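PDB 5TU0: Lmo2125 protein from Listeria monocytogenes serovar 1/2a, which binds maltose as the extracellular solute-binding lipoprotein of a sugar transport system, and probably delivers it to a membrane transporter for uptake. Local coordinates for residues T10-V15 / K39-D44; N24-D29 / Q298-T303; A130-L135 / P259-G264. The protein carries 2 engineered substitutions. All blocks are in the same frame, centred on the assembly; numbering follows the deposited sequence. Where two conformers were deposited one is given.

Interaction 1 (T10-V15 / K39-D44); sequences TLTVSV and KVVEKD
With OG1 anti to its carbonyl carbon (chi1 -60°), T12 sets its hydroxyl beside the extended K39 chain, OG1 3.8 Å from K39 CD, the two side chains pointing the same way. V41 carries CG2 between its backbone N and carbonyl carbon, where the methyl bears on S14 CB and OG. The S14 CB to V41 CG2 distance of 3.4 Å is tight for two carbons. T12, S14, K39 and V41 share one face of this parallel pair; V13, V15, V40 and E42 share the other. Five backbone bonds zip the strands in alternation: K39 N to L11 O, V13 N to K39 O (2.8 Å, 175° at the hydrogen), V41 N to V13 O, V15 N to V41 O and K43 N to V15 O. The last donor stands well above the V15 carbonyl plane, at the point where 39-44 leaves the strand. There a water links S14 OG to K43 O, to which it donates (2.7 Å). Helix 17-34 connects the two parallel strands, a beta-alpha-beta unit: V40 packs against that helix at V23, L11 meets V287, A288 and W291 of helix 285-295, V13 and V15 rest on W276 of strand 272-278, and D44 caps the next helix through E47 N.

Interaction 2 (N24-D29 / Q298-T303); sequences NKIKGD and QKNQET
Apolar contact is carried by I26 and T303. I26 CG2 and T303 CG2 come within 4.0 Å as the two side chains slide past each other in opposite directions. T303 holds its methyl anti to the backbone N (chi1 -60° for OG1), and the same methyl also receives the aliphatic part of K25, whose CD is 4.1 Å away, so one small group serves two residues of the facing helix.

A polar group lies against apolar atoms at N300. Its OD1 rests on the I26 branch point, 3.6 Å from I26 CG2 and 3.7 Å from I26 CB, in van der Waals contact, while the other end of the amide is engaged elsewhere: N300 ND2 donates to Y294 O.

The helices 17-34 and 298-308 run nearly antiparallel, at 163° over these short segments, with axes 10.9 Å apart. That is wide for a helix pair, and with 193 Å² buried the packing is thin. In the solute-binding protein fold it joins the helix of the N-terminal beta-alpha-beta unit to a helix from much later in the chain.

Opposite charges come near each other at one end of the contact. D29 OD2 and K299 NZ lie 4.1 Å apart, beyond a salt bridge, their side chains crossing at about a right angle; any attraction is probably weak, as both residues are exposed.

Hydrogen bonds come from tyrosines outside the two segments: Y22 OH, on helix 17-34 itself, bonds N300 O, and Y294 OH, on helix 285-295, bonds I26 O.

Interaction 3 (A130-L135 / P259-G264); sequences ATFKDL and PTLNNG
T260 O is gripped by two donors: F132 N bonds to it at 2.8 Å, nearly straight at the hydrogen (167°), and a water donates to it at 2.9 Å. That water also donates to N262 OD1 and accepts from K133 N, so it bridges the first turn of helix 132-138 to the loop between strands 253-256 and 272-278. In return T260 N donates to A130 O, which takes a second water that donates to T260 OG1 as well; the hydroxyl has E266 as a further partner. Together the two backbone bonds make a single bridge between T131 and T260. The helix start is closed by a capping box, T131 OG1 accepting from D134 N while D134 OD2 accepts from T131 N, and also from A130 N.

The F132 ring is sandwiched. L261 CD2 sits over one face toward the rim, a CH-pi contact 4.1 Å from the centroid, and L135 CD1 lies over the centre of the opposite face. At the edge, in the ring plane, stand P259 O, 3.2 Å from F132 CE1, and T260 O. P259 packs its CB against the T131 backbone and its CG against L135 CD1 (3.8 Å). N262 has CG anti to its carbonyl carbon, chi1 -68°; its OD1 reaches F132 CB while ND2 bonds E136.

With carbonyl oxygens at the electropositive ring edge and leucine methyls on both faces, the aromatic group is probably held in orientation by electrostatics as well as packing, and two direct backbone bonds, with waters bridging beside them, join the loop to the helix start.

Overall arrangement
Interactions 1 and 2 are neighbours, their centres about 15 Å apart, and they meet where V40 CG2 of interaction 1 packs on N24 OD1 and K27 CD of interaction 2. They share the beta-alpha-beta unit of strand 10-15, helix 17-34 and strand 37-42, and their segments alternate along the chain, since 24-29 lies on the helix that joins the two strands and 298-303 comes much later. Interaction 3 lies on the opposite side of the chain's centre, about 45 Å from interaction 1 and about 40 Å from interaction 2, centre to centre, and its segments come between the two of interaction 2. The contacts thus lie toward two ends of the molecule, with the maltose bound between them.

Interaction 1 (T10-V15 / K39-D44)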
ATOM      1  N   THR A  10       8.342 -32.346   6.093  1.00 51.30           N
ATOM      2  CA  THR A  10       8.644 -31.059   6.730  1.00 48.60           C
ATOM      3  C   THR A  10       8.427 -29.874   5.759  1.00 45.20           C
ATOM      4  O   THR A  10       8.483 -30.046   4.535  1.00 46.41           O
ATOM      5  CB  THR A  10      10.078 -31.077   7.324  1.00 52.55           C
ATOM      6  OG1 THR A  10      10.362 -29.836   8.004  1.00 55.02           O
ATOM      7  CG2 THR A  10      11.121 -31.345   6.236  1.00 54.06           C
ATOM      8  N   LEU A  11       8.167 -28.693   6.329  1.00 38.67           N
ATOM      9  CA  LEU A  11       7.871 -27.470   5.577  1.00 35.81           C
ATOM     10  C   LEU A  11       8.636 -26.289   6.186  1.00 33.92           C
ATOM     11  O   LEU A  11       8.562 -26.058   7.391  1.00 34.38           O
ATOM     12  CB  LEU A  11       6.376 -27.170   5.658  1.00 33.80           C
ATOM     13  CG  LEU A  11       5.884 -25.962   4.847  1.00 33.04           C
ATOM     14  CD1 LEU A  11       5.788 -26.329   3.375  1.00 33.14           C
ATOM     15  CD2 LEU A  11       4.546 -25.464   5.362  1.00 32.19           C
ATOM     16  N   THR A  12       9.368 -25.540   5.362  1.00 31.85           N
ATOM     17  CA  THR A  12      10.110 -24.385   5.867  1.00 30.69           C
ATOM     18  C   THR A  12       9.368 -23.083   5.561  1.00 30.39           C
ATOM     19  O   THR A  12       9.115 -22.741   4.385  1.00 29.42           O
ATOM     20  CB  THR A  12      11.551 -24.356   5.338  1.00 31.47           C
ATOM     21  OG1 THR A  12      12.222 -25.548   5.759  1.00 32.88           O
ATOM     22  CG2 THR A  12      12.300 -23.162   5.885  1.00 31.64           C
ATOM     23  N   VAL A  13       9.051 -22.347   6.629  1.00 29.37           N
ATOM     24  CA  VAL A  13       8.272 -21.114   6.541  1.00 28.47           C
ATOM     25  C   VAL A  13       9.191 -19.985   6.928  1.00 28.54           C
ATOM     26  O   VAL A  13       9.721 -19.994   8.032  1.00 29.95           O
ATOM     27  CB  VAL A  13       7.067 -21.163   7.509  1.00 28.66           C
ATOM     28  CG1 VAL A  13       6.290 -19.840   7.523  1.00 29.18           C
ATOM     29  CG2 VAL A  13       6.165 -22.333   7.157  1.00 29.35           C
ATOM     30  N   SER A  14       9.423 -19.049   6.002  1.00 27.29           N
ATOM     31  CA  SER A  14      10.285 -17.904   6.257  1.00 27.82           C
ATOM     32  C   SER A  14       9.479 -16.624   6.375  1.00 27.76           C
ATOM     33  O   SER A  14       8.716 -16.266   5.468  1.00 26.90           O
ATOM     34  CB  SER A  14      11.342 -17.744   5.162  1.00 29.11           C
ATOM     35  OG  SER A  14      12.280 -16.725   5.504  1.00 29.92           O
ATOM     36  N   VAL A  15       9.670 -15.906   7.477  1.00 27.34           N
ATOM     37  CA  VAL A  15       8.963 -14.661   7.683  1.00 27.46           C
ATOM     38  C   VAL A  15       9.835 -13.620   8.340  1.00 28.58           C
ATOM     39  O   VAL A  15      10.847 -13.929   8.954  1.00 29.17           O
ATOM     40  CB  VAL A  15       7.669 -14.838   8.537  1.00 27.51           C
ATOM     41  CG1 VAL A  15       6.610 -15.614   7.777  1.00 26.91           C
ATOM     42  CG2 VAL A  15       7.954 -15.482   9.904  1.00 28.04           C
ATOM     43  N   LYS A  39       9.305 -25.831  10.121  1.00 37.49           N
ATOM     44  CA  LYS A  39      10.530 -25.164  10.539  1.00 38.41           C
ATOM     45  C   LYS A  39      10.318 -23.686  10.254  1.00 36.76           C
ATOM     46  O   LYS A  39      10.052 -23.305   9.109  1.00 34.74           O
ATOM     47  CB  LYS A  39      11.714 -25.703   9.740  1.00 39.72           C
ATOM     48  CG  LYS A  39      13.043 -25.016  10.000  1.00 42.31           C
ATOM     49  CD  LYS A  39      14.119 -25.593   9.096  1.00 44.59           C
ATOM     50  CE  LYS A  39      15.449 -24.881   9.265  1.00 47.40           C
ATOM     51  NZ  LYS A  39      16.523 -25.551   8.477  1.00 49.56           N
ATOM     52  N   VAL A  40      10.416 -22.856  11.288  1.00 36.38           N
ATOM     53  CA  VAL A  40      10.224 -21.420  11.139  1.00 35.45           C
ATOM     54  C   VAL A  40      11.573 -20.705  11.108  1.00 36.28           C
ATOM     55  O   VAL A  40      12.375 -20.846  12.021  1.00 36.84           O
ATOM     56  CB  VAL A  40       9.372 -20.845  12.286  1.00 36.92           C
ATOM     57  CG1 VAL A  40       9.130 -19.352  12.080  1.00 36.33           C
ATOM     58  CG2 VAL A  40       8.037 -21.576  12.371  1.00 36.68           C
ATOM     59  N   VAL A  41      11.820 -19.950  10.046  1.00 35.24           N
ATOM     60  CA  VAL A  41      13.057 -19.173   9.930  1.00 36.84           C
ATOM     61  C   VAL A  41      12.692 -17.696   9.847  1.00 35.41           C
ATOM     62  O   VAL A  41      11.672 -17.326   9.252  1.00 32.30           O
ATOM     63  CB  VAL A  41      13.927 -19.603   8.726  1.00 37.63           C
ATOM     64  CG1 VAL A  41      14.325 -21.060   8.857  1.00 39.52           C
ATOM     65  CG2 VAL A  41      13.217 -19.389   7.410  1.00 37.33           C
ATOM     66  N   GLU A  42      13.507 -16.861  10.472  1.00 36.66           N
ATOM     67  CA  GLU A  42      13.290 -15.429  10.451  1.00 36.16           C
ATOM     68  C   GLU A  42      14.263 -14.793   9.477  1.00 35.45           C
ATOM     69  O   GLU A  42      15.472 -15.047   9.531  1.00 34.89           O
ATOM     70  CB  GLU A  42      13.447 -14.822  11.851  1.00 39.61           C
ATOM     71  CG  GLU A  42      13.087 -13.329  11.926  1.00 41.54           C
ATOM     72  CD  GLU A  42      14.100 -12.400  11.254  1.00 44.21           C
ATOM     73  OE1 GLU A  42      15.308 -12.704  11.340  1.00 47.95           O
ATOM     74  OE2 GLU A  42      13.706 -11.346  10.663  1.00 45.32           O
ATOM     75  N   LYS A  43      13.736 -13.961   8.585  1.00 33.89           N
ATOM     76  CA  LYS A  43      14.566 -13.252   7.626  1.00 34.96           C
ATOM     77  C   LYS A  43      13.774 -12.109   7.008  1.00 33.30           C
ATOM     78  O   LYS A  43      12.582 -12.244   6.741  1.00 31.77           O
ATOM     79  CB  LYS A  43      15.069 -14.211   6.540  1.00 35.89           C
ATOM     80  CG  LYS A  43      16.053 -13.613   5.547  1.00 37.94           C
ATOM     81  CD  LYS A  43      16.692 -14.731   4.735  1.00 39.75           C
ATOM     82  CE  LYS A  43      17.506 -14.226   3.565  1.00 41.66           C
ATOM     83  NZ  LYS A  43      18.681 -13.430   3.994  1.00 45.85           N
ATOM     84  N   ASP A  44      14.434 -10.974   6.807  1.00 33.92           N
ATOM     85  CA  ASP A  44      13.799  -9.822   6.170  1.00 34.10           C
ATOM     86  C   ASP A  44      13.025 -10.277   4.919  1.00 33.07           C
ATOM     87  O   ASP A  44      13.550 -11.046   4.112  1.00 31.77           O
ATOM     88  CB  ASP A  44      14.872  -8.780   5.813  1.00 35.66           C
ATOM     89  CG  ASP A  44      14.302  -7.579   5.112  1.00 36.40           C
ATOM     90  OD1 ASP A  44      14.200  -7.591   3.859  1.00 36.45           O
ATOM     91  OD2 ASP A  44      13.994  -6.599   5.816  1.00 37.31           O
TER
HETATM   92  O   HOH W   1      11.516 -14.107   5.146  1.00 30.74           O

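Interaction 2 (N24-D29 / Q298-T303)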
ATOM      1  N   ASN A  24       4.850 -19.056  15.002  1.00 30.80           N
ATOM      2  CA  ASN A  24       5.105 -20.043  16.071  1.00 33.11           C
ATOM      3  C   ASN A  24       3.846 -20.400  16.850  1.00 33.51           C
ATOM      4  O   ASN A  24       3.640 -21.575  17.184  1.00 34.46           O
ATOM      5  CB  ASN A  24       6.240 -19.613  17.005  1.00 35.63           C
ATOM      6  CG  ASN A  24       7.610 -19.897  16.419  1.00 36.70           C
ATOM      7  OD1 ASN A  24       7.790 -20.852  15.666  1.00 37.39           O
ATOM      8  ND2 ASN A  24       8.583 -19.079  16.772  1.00 39.44           N
ATOM      9  N   LYS A  25       2.997 -19.410  17.105  1.00 33.28           N
ATOM     10  CA  LYS A  25       1.735 -19.653  17.782  1.00 34.28           C
ATOM     11  C   LYS A  25       0.814 -20.577  16.972  1.00 32.94           C
ATOM     12  O   LYS A  25       0.262 -21.522  17.518  1.00 33.26           O
ATOM     13  CB  LYS A  25       0.988 -18.351  18.068  1.00 35.02           C
ATOM     14  CG  LYS A  25      -0.260 -18.536  18.926  1.00 37.38           C
ATOM     15  CD  LYS A  25      -0.878 -17.203  19.332  1.00 39.17           C
ATOM     16  CE  LYS A  25      -1.696 -17.290  20.611  1.00 42.07           C
ATOM     17  NZ  LYS A  25      -0.824 -17.393  21.807  1.00 43.32           N
ATOM     18  N   ILE A  26       0.658 -20.315  15.676  1.00 30.82           N
ATOM     19  CA  ILE A  26      -0.289 -21.099  14.876  1.00 30.74           C
ATOM     20  C   ILE A  26       0.230 -22.387  14.244  1.00 30.73           C
ATOM     21  O   ILE A  26      -0.577 -23.211  13.826  1.00 31.24           O
ATOM     22  CB  ILE A  26      -0.922 -20.253  13.745  1.00 29.16           C
ATOM     23  CG1 ILE A  26       0.097 -19.926  12.639  1.00 28.46           C
ATOM     24  CG2 ILE A  26      -1.538 -18.992  14.338  1.00 29.71           C
ATOM     25  CD1 ILE A  26      -0.506 -19.287  11.392  1.00 27.61           C
ATOM     26  N   LYS A  27       1.545 -22.595  14.174  1.00 31.14           N
ATOM     27  CA  LYS A  27       2.044 -23.771  13.441  1.00 31.37           C
ATOM     28  C   LYS A  27       1.628 -25.121  14.045  1.00 31.22           C
ATOM     29  O   LYS A  27       1.443 -26.094  13.320  1.00 30.58           O
ATOM     30  CB  LYS A  27       3.558 -23.733  13.289  1.00 33.23           C
ATOM     31  CG  LYS A  27       4.330 -24.006  14.562  1.00 36.04           C
ATOM     32  CD  LYS A  27       5.809 -23.881  14.306  1.00 38.92           C
ATOM     33  CE  LYS A  27       6.602 -24.374  15.497  1.00 42.29           C
ATOM     34  NZ  LYS A  27       8.039 -24.039  15.335  1.00 46.02           N
ATOM     35  N   GLY A  28       1.479 -25.168  15.363  1.00 30.82           N
ATOM     36  CA  GLY A  28       1.154 -26.415  16.056  1.00 32.29           C
ATOM     37  C   GLY A  28      -0.049 -27.172  15.522  1.00 31.48           C
ATOM     38  O   GLY A  28       0.032 -28.378  15.266  1.00 31.96           O
ATOM     39  N   ASP A  29      -1.166 -26.477  15.359  1.00 31.02           N
ATOM     40  CA  ASP A  29      -2.399 -27.125  14.888  1.00 31.72           C
ATOM     41  C   ASP A  29      -2.272 -27.614  13.434  1.00 30.66           C
ATOM     42  O   ASP A  29      -2.846 -28.650  13.067  1.00 29.79           O
ATOM     43  CB  ASP A  29      -3.601 -26.215  15.103  1.00 32.48           C
ATOM     44  CG  ASP A  29      -3.900 -25.991  16.573  1.00 35.28           C
ATOM     45  OD1 ASP A  29      -3.725 -26.927  17.374  1.00 37.09           O
ATOM     46  OD2 ASP A  29      -4.326 -24.884  16.931  1.00 37.53           O
ATOM     47  N   GLN A 298     -10.246 -18.185   8.372  1.00 30.99           N
ATOM     48  CA  GLN A 298     -10.753 -17.188   9.324  1.00 31.58           C
ATOM     49  C   GLN A 298     -10.069 -17.218  10.688  1.00 31.76           C
ATOM     50  O   GLN A 298      -9.686 -16.183  11.198  1.00 30.92           O
ATOM     51  CB  GLN A 298     -12.259 -17.344   9.521  1.00 33.68           C
ATOM     52  CG  GLN A 298     -12.834 -16.320  10.498  1.00 34.69           C
ATOM     53  CD  GLN A 298     -14.335 -16.418  10.639  1.00 35.70           C
ATOM     54  OE1 GLN A 298     -14.981 -17.222   9.981  1.00 34.88           O
ATOM     55  NE2 GLN A 298     -14.897 -15.572  11.492  1.00 37.01           N
ATOM     56  N   LYS A 299      -9.925 -18.404  11.272  1.00 32.58           N
ATOM     57  CA  LYS A 299      -9.297 -18.534  12.587  1.00 33.40           C
ATOM     58  C   LYS A 299      -7.885 -17.920  12.619  1.00 31.96           C
ATOM     59  O   LYS A 299      -7.573 -17.093  13.486  1.00 32.94           O
ATOM     60  CB  LYS A 299      -9.237 -20.022  13.009  1.00 34.87           C
ATOM     61  CG  LYS A 299      -8.688 -20.259  14.411  1.00 36.50           C
ATOM     62  CD  LYS A 299      -8.784 -21.727  14.819  1.00 38.64           C
ATOM     63  CE  LYS A 299      -8.321 -21.956  16.251  1.00 40.60           C
ATOM     64  NZ  LYS A 299      -6.871 -21.651  16.435  1.00 40.49           N
ATOM     65  N   ASN A 300      -7.053 -18.297  11.656  1.00 30.56           N
ATOM     66  CA  ASN A 300      -5.656 -17.849  11.652  1.00 29.90           C
ATOM     67  C   ASN A 300      -5.517 -16.395  11.242  1.00 28.35           C
ATOM     68  O   ASN A 300      -4.617 -15.711  11.699  1.00 28.39           O
ATOM     69  CB  ASN A 300      -4.797 -18.789  10.816  1.00 29.21           C
ATOM     70  CG  ASN A 300      -4.746 -20.177  11.407  1.00 30.52           C
ATOM     71  OD1 ASN A 300      -4.419 -20.355  12.596  1.00 30.98           O
ATOM     72  ND2 ASN A 300      -5.096 -21.171  10.603  1.00 30.30           N
ATOM     73  N   GLN A 301      -6.431 -15.918  10.402  1.00 28.56           N
ATOM     74  CA  GLN A 301      -6.448 -14.497  10.040  1.00 28.29           C
ATOM     75  C   GLN A 301      -6.862 -13.638  11.251  1.00 29.31           C
ATOM     76  O   GLN A 301      -6.336 -12.543  11.451  1.00 28.24           O
ATOM     77  CB  GLN A 301      -7.330 -14.281   8.822  1.00 28.40           C
ATOM     78  CG  GLN A 301      -6.629 -14.709   7.547  1.00 27.11           C
ATOM     79  CD  GLN A 301      -5.977 -13.534   6.841  1.00 26.71           C
ATOM     80  OE1 GLN A 301      -6.661 -12.800   6.147  1.00 26.51           O
ATOM     81  NE2 GLN A 301      -4.658 -13.361   7.000  1.00 25.85           N
ATOM     82  N   GLU A 302      -7.767 -14.153  12.080  1.00 31.02           N
ATOM     83  CA  GLU A 302      -8.150 -13.443  13.312  1.00 32.78           C
ATOM     84  C   GLU A 302      -6.974 -13.427  14.286  1.00 32.73           C
ATOM     85  O   GLU A 302      -6.696 -12.397  14.906  1.00 33.28           O
ATOM     86  CB  GLU A 302      -9.415 -14.031  13.950  1.00 34.42           C
ATOM     87  CG  GLU A 302     -10.636 -13.747  13.097  1.00 35.51           C
ATOM     88  CD  GLU A 302     -11.933 -14.328  13.619  1.00 37.60           C
ATOM     89  OE1 GLU A 302     -11.940 -15.042  14.658  1.00 38.87           O
ATOM     90  OE2 GLU A 302     -12.953 -14.052  12.954  1.00 38.04           O
ATOM     91  N   THR A 303      -6.259 -14.545  14.398  1.00 31.75           N
ATOM     92  CA  THR A 303      -5.072 -14.574  15.271  1.00 31.99           C
ATOM     93  C   THR A 303      -4.009 -13.579  14.749  1.00 30.82           C
ATOM     94  O   THR A 303      -3.357 -12.888  15.536  1.00 30.36           O
ATOM     95  CB  THR A 303      -4.466 -15.980  15.376  1.00 31.69           C
ATOM     96  OG1 THR A 303      -5.452 -16.872  15.913  1.00 33.24           O
ATOM     97  CG2 THR A 303      -3.235 -15.983  16.267  1.00 31.97           C
TER

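Interaction 3 (A130-L135 / P259-G264)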
ATOM      1  N   ALA A 130     -14.141  15.659   7.453  1.00 27.35           N
ATOM      2  CA  ALA A 130     -14.904  14.763   6.588  1.00 27.27           C
ATOM      3  C   ALA A 130     -14.682  14.946   5.083  1.00 26.04           C
ATOM      4  O   ALA A 130     -14.871  14.001   4.294  1.00 24.97           O
ATOM      5  CB  ALA A 130     -16.375  14.916   6.912  1.00 28.15           C
ATOM      6  N   THR A 131     -14.320  16.154   4.680  1.00 24.56           N
ATOM      7  CA  THR A 131     -14.133  16.480   3.283  1.00 24.26           C
ATOM      8  C   THR A 131     -12.879  17.312   3.071  1.00 24.54           C
ATOM      9  O   THR A 131     -12.339  17.903   4.018  1.00 26.03           O
ATOM     10  CB  THR A 131     -15.324  17.331   2.760  1.00 24.37           C
ATOM     11  OG1 THR A 131     -15.343  18.618   3.418  1.00 24.66           O
ATOM     12  CG2 THR A 131     -16.635  16.647   2.994  1.00 24.99           C
ATOM     13  N   PHE A 132     -12.435  17.393   1.817  1.00 23.89           N
ATOM     14  CA  PHE A 132     -11.356  18.312   1.486  1.00 23.87           C
ATOM     15  C   PHE A 132     -11.759  19.780   1.692  1.00 24.25           C
ATOM     16  O   PHE A 132     -10.880  20.627   1.915  1.00 23.96           O
ATOM     17  CB  PHE A 132     -10.731  18.023   0.109  1.00 23.59           C
ATOM     18  CG  PHE A 132      -9.595  17.036   0.182  1.00 23.17           C
ATOM     19  CD1 PHE A 132      -9.836  15.690   0.308  1.00 23.14           C
ATOM     20  CD2 PHE A 132      -8.278  17.475   0.170  1.00 23.38           C
ATOM     21  CE1 PHE A 132      -8.791  14.783   0.412  1.00 22.60           C
ATOM     22  CE2 PHE A 132      -7.229  16.576   0.257  1.00 23.15           C
ATOM     23  CZ  PHE A 132      -7.491  15.223   0.382  1.00 22.85           C
ATOM     24  N   LYS A 133     -13.058  20.083   1.610  0.50 25.08           N
ATOM     25  CA  LYS A 133     -13.540  21.447   1.887  0.50 26.67           C
ATOM     26  C   LYS A 133     -13.202  21.775   3.349  0.50 26.47           C
ATOM     27  O   LYS A 133     -12.753  22.877   3.653  0.50 27.04           O
ATOM     28  CB  LYS A 133     -15.052  21.572   1.666  0.50 28.11           C
ATOM     29  CG  LYS A 133     -15.541  21.416   0.230  0.50 29.14           C
ATOM     30  CD  LYS A 133     -15.605  22.723  -0.546  0.50 30.46           C
ATOM     31  CE  LYS A 133     -14.252  23.310  -0.846  0.50 30.56           C
ATOM     32  NZ  LYS A 133     -14.367  24.558  -1.650  0.50 31.23           N
ATOM     33  N   ASP A 134     -13.406  20.799   4.235  1.00 26.18           N
ATOM     34  CA  ASP A 134     -13.094  20.943   5.669  1.00 26.53           C
ATOM     35  C   ASP A 134     -11.582  21.149   5.864  1.00 26.43           C
ATOM     36  O   ASP A 134     -11.170  21.978   6.672  1.00 26.37           O
ATOM     37  CB  ASP A 134     -13.516  19.724   6.486  1.00 26.49           C
ATOM     38  CG  ASP A 134     -15.012  19.461   6.452  1.00 27.57           C
ATOM     39  OD1 ASP A 134     -15.808  20.387   6.144  1.00 28.36           O
ATOM     40  OD2 ASP A 134     -15.393  18.294   6.748  1.00 27.74           O
ATOM     41  N   LEU A 135     -10.770  20.400   5.126  1.00 25.53           N
ATOM     42  CA  LEU A 135      -9.323  20.592   5.173  1.00 25.68           C
ATOM     43  C   LEU A 135      -8.913  21.974   4.662  1.00 26.21           C
ATOM     44  O   LEU A 135      -7.993  22.580   5.210  1.00 26.85           O
ATOM     45  CB  LEU A 135      -8.582  19.521   4.369  1.00 25.03           C
ATOM     46  CG  LEU A 135      -8.697  18.079   4.849  1.00 24.95           C
ATOM     47  CD1 LEU A 135      -8.044  17.140   3.838  1.00 24.35           C
ATOM     48  CD2 LEU A 135      -8.098  17.902   6.245  1.00 24.75           C
ATOM     49  N   PRO A 259     -10.516  12.216   3.693  1.00 25.26           N
ATOM     50  CA  PRO A 259     -11.700  13.005   3.395  1.00 25.69           C
ATOM     51  C   PRO A 259     -12.127  12.986   1.921  1.00 24.74           C
ATOM     52  O   PRO A 259     -11.302  12.820   1.025  1.00 23.70           O
ATOM     53  CB  PRO A 259     -11.300  14.424   3.843  1.00 26.19           C
ATOM     54  CG  PRO A 259     -10.230  14.205   4.852  1.00 26.13           C
ATOM     55  CD  PRO A 259      -9.482  13.006   4.382  1.00 25.24           C
ATOM     56  N   THR A 260     -13.425  13.166   1.703  1.00 25.50           N
ATOM     57  CA  THR A 260     -14.032  13.189   0.365  1.00 25.33           C
ATOM     58  C   THR A 260     -13.536  14.379  -0.467  1.00 25.05           C
ATOM     59  O   THR A 260     -13.449  15.490   0.031  1.00 25.18           O
ATOM     60  CB  THR A 260     -15.569  13.226   0.515  1.00 26.58           C
ATOM     61  OG1 THR A 260     -15.991  12.064   1.261  1.00 27.28           O
ATOM     62  CG2 THR A 260     -16.281  13.274  -0.856  1.00 26.46           C
ATOM     63  N   LEU A 261     -13.199  14.133  -1.726  1.00 24.49           N
ATOM     64  CA  LEU A 261     -12.709  15.175  -2.627  1.00 24.23           C
ATOM     65  C   LEU A 261     -13.810  16.166  -3.013  1.00 24.76           C
ATOM     66  O   LEU A 261     -15.000  15.887  -2.827  1.00 25.04           O
ATOM     67  CB  LEU A 261     -12.106  14.539  -3.887  1.00 24.08           C
ATOM     68  CG  LEU A 261     -10.866  13.650  -3.685  1.00 23.88           C
ATOM     69  CD1 LEU A 261     -10.534  12.821  -4.924  1.00 23.68           C
ATOM     70  CD2 LEU A 261      -9.664  14.498  -3.263  1.00 23.80           C
ATOM     71  N   ASN A 262     -13.404  17.321  -3.553  1.00 24.65           N
ATOM     72  CA  ASN A 262     -14.322  18.372  -3.979  1.00 25.27           C
ATOM     73  C   ASN A 262     -15.332  17.997  -5.054  1.00 25.47           C
ATOM     74  O   ASN A 262     -16.337  18.692  -5.214  1.00 25.34           O
ATOM     75  CB  ASN A 262     -13.543  19.634  -4.427  1.00 25.49           C
ATOM     76  CG  ASN A 262     -12.834  20.330  -3.252  1.00 25.56           C
ATOM     77  OD1 ASN A 262     -12.863  19.854  -2.093  1.00 25.33           O
ATOM     78  ND2 ASN A 262     -12.188  21.439  -3.554  1.00 25.51           N
ATOM     79  N   ASN A 263     -15.052  16.923  -5.799  1.00 25.10           N
ATOM     80  CA  ASN A 263     -15.998  16.423  -6.817  1.00 26.23           C
ATOM     81  C   ASN A 263     -17.022  15.445  -6.218  1.00 27.15           C
ATOM     82  O   ASN A 263     -17.852  14.883  -6.939  1.00 27.67           O
ATOM     83  CB  ASN A 263     -15.247  15.731  -7.970  1.00 25.61           C
ATOM     84  CG  ASN A 263     -14.450  14.516  -7.527  1.00 25.17           C
ATOM     85  OD1 ASN A 263     -14.373  14.188  -6.343  1.00 24.81           O
ATOM     86  ND2 ASN A 263     -13.833  13.833  -8.500  1.00 25.29           N
ATOM     87  N   GLY A 264     -16.944  15.219  -4.904  1.00 27.43           N
ATOM     88  CA  GLY A 264     -17.861  14.300  -4.218  1.00 28.26           C
ATOM     89  C   GLY A 264     -17.415  12.851  -4.250  1.00 28.09           C
ATOM     90  O   GLY A 264     -18.102  11.975  -3.697  1.00 28.82           O
TER
HETATM   91  O   HOH W   2     -16.069  11.541   4.336  0.50 24.59           O
HETATM   92  O   HOH W   3     -14.318  18.229  -0.450  1.00 24.47           O